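Local structure of tail spike protein gp49 (4RU4) at residues B[15-20]-B[58-63]; B[334-339]-B[353-358]. The protein forms the tailspike of Pseudomonas phage LKA1 and acts as a lyase on the O-specific polysaccharide of its host, probably to open a path for infection. One frame throughout, in Å; residues are numbered along the deposited sequence.

Contact 1. Residues B[15-20]-B[58-63]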
# COMPACT_ATOMS: atom_id res chain seq x y z
N VAL B 15 26.21 31.02 -0.50
CA VAL B 15 27.27 31.34 0.46
C VAL B 15 27.66 30.16 1.35
O VAL B 15 26.89 29.22 1.52
CB VAL B 15 26.90 32.53 1.38
CG1 VAL B 15 26.54 33.75 0.54
CG2 VAL B 15 25.74 32.16 2.31
N THR B 16 28.86 30.23 1.93
CA THR B 16 29.29 29.20 2.88
C THR B 16 29.60 29.84 4.21
O THR B 16 29.85 31.05 4.28
CB THR B 16 30.54 28.45 2.39
OG1 THR B 16 31.63 29.38 2.29
CG2 THR B 16 30.28 27.78 1.05
N PRO B 17 29.61 29.04 5.29
CA PRO B 17 30.06 29.56 6.59
C PRO B 17 31.51 30.07 6.52
O PRO B 17 31.84 31.07 7.16
CB PRO B 17 29.97 28.33 7.52
CG PRO B 17 28.96 27.42 6.85
CD PRO B 17 29.15 27.64 5.38
N ALA B 18 32.37 29.38 5.77
CA ALA B 18 33.77 29.81 5.58
C ALA B 18 33.88 31.26 5.12
O ALA B 18 34.75 32.00 5.60
CB ALA B 18 34.49 28.90 4.58
N GLN B 19 33.01 31.66 4.20
CA GLN B 19 33.03 33.03 3.68
C GLN B 19 32.73 34.03 4.76
O GLN B 19 33.03 35.21 4.61
CB GLN B 19 31.98 33.22 2.58
CG GLN B 19 32.26 32.47 1.31
CD GLN B 19 31.22 32.77 0.24
OE1 GLN B 19 30.04 32.92 0.55
NE2 GLN B 19 31.66 32.88 -1.01
N PHE B 20 32.07 33.57 5.82
CA PHE B 20 31.74 34.45 6.93
C PHE B 20 32.63 34.17 8.13
O PHE B 20 32.31 34.58 9.26
CB PHE B 20 30.25 34.36 7.27
CG PHE B 20 29.35 34.92 6.20
CD1 PHE B 20 28.97 34.13 5.13
CD2 PHE B 20 28.94 36.25 6.23
CE1 PHE B 20 28.17 34.65 4.11
CE2 PHE B 20 28.13 36.78 5.20
CZ PHE B 20 27.74 35.97 4.15
N ALA B 58 28.47 32.47 14.93
CA ALA B 58 28.43 33.80 14.34
C ALA B 58 28.49 33.72 12.80
O ALA B 58 27.72 34.38 12.10
CB ALA B 58 29.57 34.70 14.91
N ALA B 59 29.39 32.89 12.28
CA ALA B 59 29.52 32.73 10.83
C ALA B 59 28.28 32.11 10.17
O ALA B 59 27.82 32.57 9.11
CB ALA B 59 30.79 31.90 10.48
N LEU B 60 27.74 31.06 10.78
CA LEU B 60 26.58 30.37 10.22
C LEU B 60 25.38 31.27 10.28
O LEU B 60 24.63 31.37 9.32
CB LEU B 60 26.28 29.10 11.01
CG LEU B 60 26.97 27.84 10.52
CD1 LEU B 60 26.88 26.79 11.62
CD2 LEU B 60 26.28 27.37 9.25
N GLN B 61 25.19 31.94 11.42
CA GLN B 61 24.06 32.87 11.54
C GLN B 61 24.16 34.00 10.53
O GLN B 61 23.15 34.40 9.93
CB GLN B 61 23.92 33.44 12.97
CG GLN B 61 22.67 34.30 13.15
CD GLN B 61 21.39 33.47 13.00
OE1 GLN B 61 21.13 32.56 13.79
NE2 GLN B 61 20.60 33.76 11.97
N ALA B 62 25.37 34.53 10.35
CA ALA B 62 25.59 35.62 9.38
C ALA B 62 25.32 35.15 7.95
O ALA B 62 24.77 35.91 7.11
CB ALA B 62 27.01 36.21 9.50
N ALA B 63 25.70 33.91 7.66
CA ALA B 63 25.43 33.34 6.34
C ALA B 63 23.93 33.25 6.09
O ALA B 63 23.44 33.64 5.02
CB ALA B 63 26.09 31.95 6.20
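F20 lays one face of its ring against the backbone of helix 55-65, where A63 CA makes a CH-pi contact. The CA of A63 stands 3.9 Å from the centroid of the F20 ring, only 19° off the ring normal. The two ortho carbons of the ring divide the neighbouring methyls between them: F20 CD1 meets A63 CB and F20 CD2 meets A62 CB, each pair at 3.8 Å. With chi1 at -68°, CG of F20 sits beside its own backbone N, and CB and CG both pack against A59 O.

Aliphatic pairs come next. P17 CG packs on L60 CD2 at 3.6 Å, the two side chains crossing obliquely, while V15 CG2 comes to 3.9 Å from A63 CB. A separate van der Waals contact sets a methyl against main-chain oxygens: A59 CB lies 3.3 Å from F20 O and slightly farther from P17 O. F20 O also takes a hydrogen bond from Y45 OH. Alanine suits the places of A59, A62 and A63 because a lone methyl lets the loop come close, with the CA atoms of F20 and A59 just 4.8 Å apart.

Within residues 15-20, T16 and Q19 bond to each other. T16 OG1 accepts from Q19 N at 3.3 Å, an ST motif, and T16 N donates to Q19 OE1, lying above that amide's plane. This reciprocal pair braces the short turn that presents P17 and F20 to the helix.

No hydrogen bond joins the two segments, so between them the loop is held by van der Waals and CH-pi contact, and the fit depends on shape: a flat ring and a compact proline set against a surface of small side chains and a leucine.

Contact 2. Residues B[334-339]-B[353-358]; sequences NAEDCS and GKDISY
Two successive coils of the parallel beta-helix, as in the pectin lyase-like family, stack here at a corner, E336 beside K354, C338 beside I356 and S339 beside S357, all in parallel register. K354 N donates to A335 O (3.0 Å) and S357 N to C338 O (3.3 Å). Between these bonds both chains bend, at D337 and D355, each with positive phi and psi. At the bend D337 N is shared: it binds K354 O at 3.1 Å and, weakly, D355 O. A water bridges C338 O and D355 O alongside.

E336 and K354 send their side chains the same way, side by side, with CG anti to the backbone N in both (chi1 167° and 172°). Both run extended beyond CG, and the glutamate rests on the lysine's methylenes, OE2 of E336 lying 3.4 Å from CE of K354, whereas its salt bridge to K354 NZ is long at 3.7 Å. R309 forms a salt bridge with E336 OE1, and K354 NZ bonds to Q418. D355 brings a like charge near; one water donates to both E336 OE2 and D355 OD2, at 2.6 Å from the latter.

C338 and I356 point to the other face. A chi2 of -55° turns I356 CD1 off the extended path; that methyl lies 4.0 Å from A335 CB and close to C338 CB, and F331, F382 and W351 add to this packing. G353 suits its place because a CB there would run into A335 O and, at this backbone conformation, into the preceding carbonyl oxygen.

The chemistry is two-sided: apolar atoms pack on one face; E336 and K354 lie on the other, with D355 at the corner, and the carboxylates are met by R309, lysine, water and R430 of the second subunit.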
# COMPACT_ATOMS: atom_id res chain seq x y z
N ASN B 334 -6.44 15.39 18.44
CA ASN B 334 -6.85 16.41 17.48
C ASN B 334 -6.47 16.08 16.03
O ASN B 334 -6.28 16.98 15.22
CB ASN B 334 -6.32 17.80 17.87
CG ASN B 334 -4.81 17.92 17.70
OD1 ASN B 334 -4.09 16.94 17.85
ND2 ASN B 334 -4.33 19.12 17.39
N ALA B 335 -6.35 14.79 15.71
CA ALA B 335 -6.00 14.35 14.36
C ALA B 335 -7.29 13.98 13.64
O ALA B 335 -8.18 13.40 14.24
CB ALA B 335 -5.05 13.13 14.40
N GLU B 336 -7.40 14.32 12.36
CA GLU B 336 -8.50 13.82 11.53
C GLU B 336 -7.99 13.45 10.15
O GLU B 336 -7.29 14.27 9.54
CB GLU B 336 -9.63 14.84 11.40
CG GLU B 336 -10.63 14.50 10.31
CD GLU B 336 -11.88 15.39 10.31
OE1 GLU B 336 -11.84 16.52 10.83
OE2 GLU B 336 -12.91 14.94 9.78
N ASP B 337 -8.33 12.26 9.64
CA ASP B 337 -8.00 11.93 8.26
C ASP B 337 -6.49 11.87 8.12
O ASP B 337 -5.89 12.53 7.27
CB ASP B 337 -8.60 12.96 7.27
CG ASP B 337 -8.48 12.53 5.81
OD1 ASP B 337 -8.34 11.31 5.55
OD2 ASP B 337 -8.52 13.40 4.92
N CYS B 338 -5.85 11.11 8.98
CA CYS B 338 -4.40 10.91 8.88
C CYS B 338 -4.12 9.42 8.88
O CYS B 338 -4.97 8.62 9.27
CB CYS B 338 -3.71 11.53 10.09
SG CYS B 338 -3.76 13.33 10.17
N SER B 339 -2.90 9.02 8.49
CA SER B 339 -2.59 7.59 8.43
C SER B 339 -1.10 7.29 8.50
O SER B 339 -0.26 8.17 8.22
CB SER B 339 -3.16 6.94 7.15
OG SER B 339 -2.71 7.59 5.96
N GLY B 353 -8.57 10.63 17.95
CA GLY B 353 -9.08 11.67 17.07
C GLY B 353 -10.23 11.18 16.22
O GLY B 353 -11.23 10.73 16.75
N LYS B 354 -10.09 11.24 14.90
CA LYS B 354 -11.21 10.90 13.99
C LYS B 354 -10.68 10.48 12.64
O LYS B 354 -9.81 11.15 12.10
CB LYS B 354 -12.12 12.13 13.79
CG LYS B 354 -13.22 11.94 12.68
CD LYS B 354 -14.24 13.11 12.68
CE LYS B 354 -15.19 13.07 11.47
NZ LYS B 354 -16.11 14.28 11.50
N ASP B 355 -11.22 9.39 12.08
CA ASP B 355 -10.85 8.94 10.73
C ASP B 355 -9.34 8.69 10.60
O ASP B 355 -8.63 9.40 9.88
CB ASP B 355 -11.35 9.93 9.66
CG ASP B 355 -12.88 10.00 9.61
OD1 ASP B 355 -13.54 9.11 10.18
OD2 ASP B 355 -13.41 10.97 9.01
N ILE B 356 -8.87 7.67 11.30
CA ILE B 356 -7.45 7.31 11.32
C ILE B 356 -7.25 5.89 10.78
O ILE B 356 -8.01 4.99 11.11
CB ILE B 356 -6.95 7.34 12.75
CG1 ILE B 356 -7.15 8.73 13.37
CG2 ILE B 356 -5.49 6.83 12.83
CD1 ILE B 356 -6.53 9.90 12.62
N SER B 357 -6.22 5.67 9.96
CA SER B 357 -6.01 4.33 9.40
C SER B 357 -4.54 3.93 9.50
O SER B 357 -3.65 4.81 9.44
CB SER B 357 -6.45 4.27 7.93
OG SER B 357 -7.69 4.95 7.74
N TYR B 358 -4.31 2.63 9.67
CA TYR B 358 -3.00 2.00 9.47
C TYR B 358 -3.18 1.04 8.30
O TYR B 358 -4.10 0.22 8.32
CB TYR B 358 -2.56 1.24 10.73
CG TYR B 358 -2.22 2.19 11.84
CD1 TYR B 358 -3.22 2.75 12.62
CD2 TYR B 358 -0.89 2.58 12.06
CE1 TYR B 358 -2.91 3.67 13.64
CE2 TYR B 358 -0.58 3.51 13.05
CZ TYR B 358 -1.59 4.04 13.85
OH TYR B 358 -1.30 4.97 14.82
O HOH W 1 -12.21 12.95 7.76
O HOH W 2 -14.53 17.35 11.23
O HOH W 3 -7.46 7.63 7.71

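In the fold
The two contacts follow one another in series, neither nested nor crossed, with centres about 42 Å apart and nearest atoms about 29 Å apart. From the N terminus, contact 1 closes a loop of 37 residues that includes helix 38-44, and brings the opening loop against helix 55-65. Side chains of both segments pack against strands 70-72 and 75-79, so this contact joins the N-terminal region to the first parallel strands. From there the chain coils onward, interrupted by an Ig-like insertion, until contact 2 closes a much shorter excursion of 13 residues, through strands 344-345 and 349-352. It ties one coil to the next deep in the chain, where D355 also meets the second subunit of the trimer.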